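Local atomic coordinates of virulent strain associated lipoprotein (Borreliella spielmanii A14S, PDB entry 6FZZ), a protein that is an outer surface lipoprotein of the PFam54 family and, like its Borrelia burgdorferi relative BBE31, may bind glutathione. Residues L25-R33 and D120-K130. Numbering follows the deposited sequence.
Sequences LIEKANTDR and DYTIIHLYPKK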
# COMPACT_ATOMS: atom_id res chain seq x y z
N LEU A 25 -2.00 -11.07 14.58
CA LEU A 25 -1.65 -10.00 13.60
C LEU A 25 -1.20 -10.55 12.23
O LEU A 25 -1.62 -10.09 11.16
CB LEU A 25 -0.53 -9.15 14.19
CG LEU A 25 -0.95 -8.13 15.25
CD1 LEU A 25 0.26 -7.67 16.09
CD2 LEU A 25 -1.61 -6.95 14.51
N ILE A 26 -0.30 -11.53 12.30
CA ILE A 26 0.33 -12.13 11.14
C ILE A 26 -0.72 -12.92 10.37
O ILE A 26 -0.85 -12.78 9.13
CB ILE A 26 1.53 -13.01 11.53
CG1 ILE A 26 2.62 -12.10 12.11
CG2 ILE A 26 1.97 -13.86 10.38
CD1 ILE A 26 3.70 -12.88 12.83
N GLU A 27 -1.54 -13.70 11.10
CA GLU A 27 -2.55 -14.47 10.40
C GLU A 27 -3.58 -13.57 9.79
O GLU A 27 -4.04 -13.82 8.68
CB GLU A 27 -3.11 -15.64 11.28
CG GLU A 27 -1.97 -16.60 11.69
CD GLU A 27 -2.43 -17.95 12.29
OE1 GLU A 27 -3.46 -18.46 11.78
OE2 GLU A 27 -1.77 -18.51 13.23
N LYS A 28 -3.94 -12.48 10.45
CA LYS A 28 -4.94 -11.61 9.91
C LYS A 28 -4.43 -10.79 8.67
O LYS A 28 -5.17 -10.51 7.69
CB LYS A 28 -5.41 -10.67 11.02
CG LYS A 28 -6.06 -9.35 10.59
CD LYS A 28 -7.42 -9.52 9.93
CE LYS A 28 -8.11 -8.17 9.86
NZ LYS A 28 -9.27 -8.18 8.93
N ALA A 29 -3.16 -10.40 8.73
CA ALA A 29 -2.51 -9.69 7.60
C ALA A 29 -2.44 -10.59 6.35
O ALA A 29 -2.64 -10.11 5.19
CB ALA A 29 -1.10 -9.26 7.99
N ASN A 30 -2.14 -11.84 6.60
CA ASN A 30 -2.11 -12.86 5.55
C ASN A 30 -3.47 -13.07 4.88
O ASN A 30 -3.58 -13.13 3.62
CB ASN A 30 -1.50 -14.17 6.02
CG ASN A 30 -1.22 -15.12 4.85
OD1 ASN A 30 -0.41 -14.81 4.01
ND2 ASN A 30 -1.97 -16.20 4.74
N THR A 31 -4.53 -13.06 5.67
CA THR A 31 -5.89 -13.06 5.08
C THR A 31 -6.19 -11.86 4.20
O THR A 31 -6.74 -12.01 3.09
CB THR A 31 -7.00 -13.15 6.18
OG1 THR A 31 -6.84 -14.40 6.77
CG2 THR A 31 -8.39 -13.07 5.60
N ASP A 32 -5.85 -10.66 4.67
CA ASP A 32 -5.97 -9.49 3.81
C ASP A 32 -5.18 -9.66 2.53
O ASP A 32 -5.74 -9.39 1.47
CB ASP A 32 -5.54 -8.19 4.49
CG ASP A 32 -6.48 -7.80 5.63
OD1 ASP A 32 -7.64 -8.26 5.63
OD2 ASP A 32 -6.06 -7.05 6.53
N ARG A 33 -3.93 -10.11 2.59
CA ARG A 33 -3.15 -10.30 1.37
C ARG A 33 -3.90 -11.17 0.37
O ARG A 33 -3.85 -10.92 -0.85
CB ARG A 33 -1.78 -10.93 1.63
CG ARG A 33 -1.04 -11.09 0.33
CD ARG A 33 0.34 -11.66 0.48
NE ARG A 33 1.26 -11.33 -0.64
CZ ARG A 33 1.89 -12.21 -1.45
NH1 ARG A 33 1.61 -13.52 -1.40
NH2 ARG A 33 2.82 -11.77 -2.33
N ASP A 120 3.80 -6.22 2.23
CA ASP A 120 3.59 -7.55 1.59
C ASP A 120 4.78 -8.47 1.83
O ASP A 120 4.63 -9.64 2.20
CB ASP A 120 3.40 -7.35 0.10
CG ASP A 120 2.89 -8.63 -0.57
OD1 ASP A 120 1.75 -9.03 -0.32
OD2 ASP A 120 3.68 -9.28 -1.22
N TYR A 121 5.99 -7.94 1.60
CA TYR A 121 7.22 -8.68 1.80
C TYR A 121 7.39 -9.10 3.23
O TYR A 121 7.79 -10.22 3.52
CB TYR A 121 8.44 -7.86 1.33
CG TYR A 121 9.72 -8.66 1.29
CD1 TYR A 121 10.08 -9.36 0.16
CD2 TYR A 121 10.56 -8.69 2.38
CE1 TYR A 121 11.28 -10.10 0.10
CE2 TYR A 121 11.75 -9.44 2.38
CZ TYR A 121 12.13 -10.14 1.22
OH TYR A 121 13.35 -10.87 1.20
N THR A 122 7.09 -8.19 4.15
CA THR A 122 7.18 -8.54 5.53
C THR A 122 6.17 -9.66 5.89
O THR A 122 6.52 -10.55 6.64
CB THR A 122 6.97 -7.28 6.43
OG1 THR A 122 7.94 -6.28 6.05
CG2 THR A 122 7.20 -7.62 7.89
N ILE A 123 4.95 -9.61 5.33
CA ILE A 123 3.97 -10.62 5.66
C ILE A 123 4.41 -12.01 5.15
O ILE A 123 4.42 -12.96 5.94
CB ILE A 123 2.56 -10.26 5.18
CG1 ILE A 123 2.09 -9.02 5.89
CG2 ILE A 123 1.64 -11.43 5.45
CD1 ILE A 123 0.92 -8.32 5.20
N ILE A 124 4.89 -12.08 3.89
CA ILE A 124 5.36 -13.38 3.37
C ILE A 124 6.60 -13.88 4.07
O ILE A 124 6.83 -15.08 4.14
CB ILE A 124 5.52 -13.40 1.85
CG1 ILE A 124 6.60 -12.47 1.36
CG2 ILE A 124 4.21 -12.97 1.18
CD1 ILE A 124 6.53 -12.29 -0.14
N HIS A 125 7.39 -12.96 4.62
CA HIS A 125 8.49 -13.36 5.43
C HIS A 125 8.10 -14.01 6.76
O HIS A 125 8.73 -14.99 7.23
CB HIS A 125 9.30 -12.14 5.76
CG HIS A 125 10.47 -12.44 6.58
ND1 HIS A 125 11.58 -13.10 6.07
CD2 HIS A 125 10.76 -12.17 7.86
CE1 HIS A 125 12.46 -13.28 7.03
NE2 HIS A 125 12.01 -12.67 8.11
N LEU A 126 7.11 -13.42 7.41
CA LEU A 126 6.75 -13.87 8.76
C LEU A 126 5.82 -15.09 8.78
O LEU A 126 5.91 -15.94 9.71
CB LEU A 126 6.10 -12.69 9.53
CG LEU A 126 6.99 -11.52 9.94
CD1 LEU A 126 6.18 -10.41 10.60
CD2 LEU A 126 8.05 -11.95 10.93
N TYR A 127 4.90 -15.14 7.83
CA TYR A 127 3.84 -16.13 7.78
C TYR A 127 4.37 -17.59 7.90
O TYR A 127 3.91 -18.33 8.83
CB TYR A 127 2.82 -15.86 6.68
CG TYR A 127 1.67 -16.86 6.75
CD1 TYR A 127 0.59 -16.67 7.62
CD2 TYR A 127 1.68 -18.03 5.98
CE1 TYR A 127 -0.45 -17.60 7.73
CE2 TYR A 127 0.63 -18.98 6.07
CZ TYR A 127 -0.44 -18.75 6.94
OH TYR A 127 -1.42 -19.71 7.10
N PRO A 128 5.40 -17.94 7.11
CA PRO A 128 5.92 -19.33 7.14
C PRO A 128 6.61 -19.63 8.39
O PRO A 128 6.83 -20.80 8.70
CB PRO A 128 6.90 -19.39 5.95
CG PRO A 128 6.49 -18.24 5.07
CD PRO A 128 5.93 -17.17 5.96
N LYS A 129 7.02 -18.59 9.11
CA LYS A 129 7.73 -18.76 10.34
C LYS A 129 6.91 -18.62 11.64
O LYS A 129 7.48 -18.63 12.75
CB LYS A 129 8.86 -17.72 10.43
CG LYS A 129 9.78 -17.70 9.20
CD LYS A 129 10.70 -16.51 9.31
CE LYS A 129 11.76 -16.50 8.20
NZ LYS A 129 11.13 -16.33 6.86
N LYS A 130 5.62 -18.44 11.52
CA LYS A 130 4.84 -17.97 12.63
C LYS A 130 4.72 -19.03 13.77
O LYS A 130 4.47 -18.69 14.90
CB LYS A 130 3.45 -17.61 12.14
CG LYS A 130 2.62 -18.80 11.81
CD LYS A 130 1.35 -18.48 11.09
CE LYS A 130 0.43 -19.71 11.16
NZ LYS A 130 0.48 -20.53 9.94
O HOH W 1 -3.67 -18.21 8.93
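The side-chain amide of Asn-30 lies over one face of the Tyr-127 ring, the two planes only 16° apart, with ND2 offset toward the rim and 3.6 Å from Tyr-127 CE1. Ile-26 CG2 sits near the plane of the same ring at its edge; a water, in plane at the edge, donates to Glu-27 OE1 and is hydrogen-bonded to Tyr-127 OH, 3.3 Å from its oxygen. The guanidinium of Arg-33 is also framed by face and edge: Ile-124 CG2 is centred over one face, 3.6 Å from CZ, and Asp-120 OD1 approaches along the edge. An extended chain with CG anti to the backbone N (chi1 -180°) carries Arg-33 across to that carboxylate. There NH2 donates to the syn lone pair of Asp-120 OD2 at 2.9 Å, that oxygen lying 22° out of the guanidinium plane. Arg-33 NE to Asp-120 OD1, at 2.4 Å, is doubtfully short, although the salt bridge is clear. Ala-29 CB meets Ile-123 CD1 at 3.6 Å and Ile-26 CD1 reaches Leu-126 CB at 4.1 Å. The Glu-27 and Lys-130 side chains cross at about a right angle, Lys-130 CE 3.3 Å from Glu-27 OE2, NZ beyond salt-bridge range. Helix 15-41 thus meets the C-terminal part of helix 105-126 and the following 3-10 turn through buried aliphatic contacts, with polar groups beside them and at the Arg-33 end. With Glu-37 salt-bridged to Arg-33 NH1, two carboxylates hold the guanidinium from different nitrogens, which should limit its rotation.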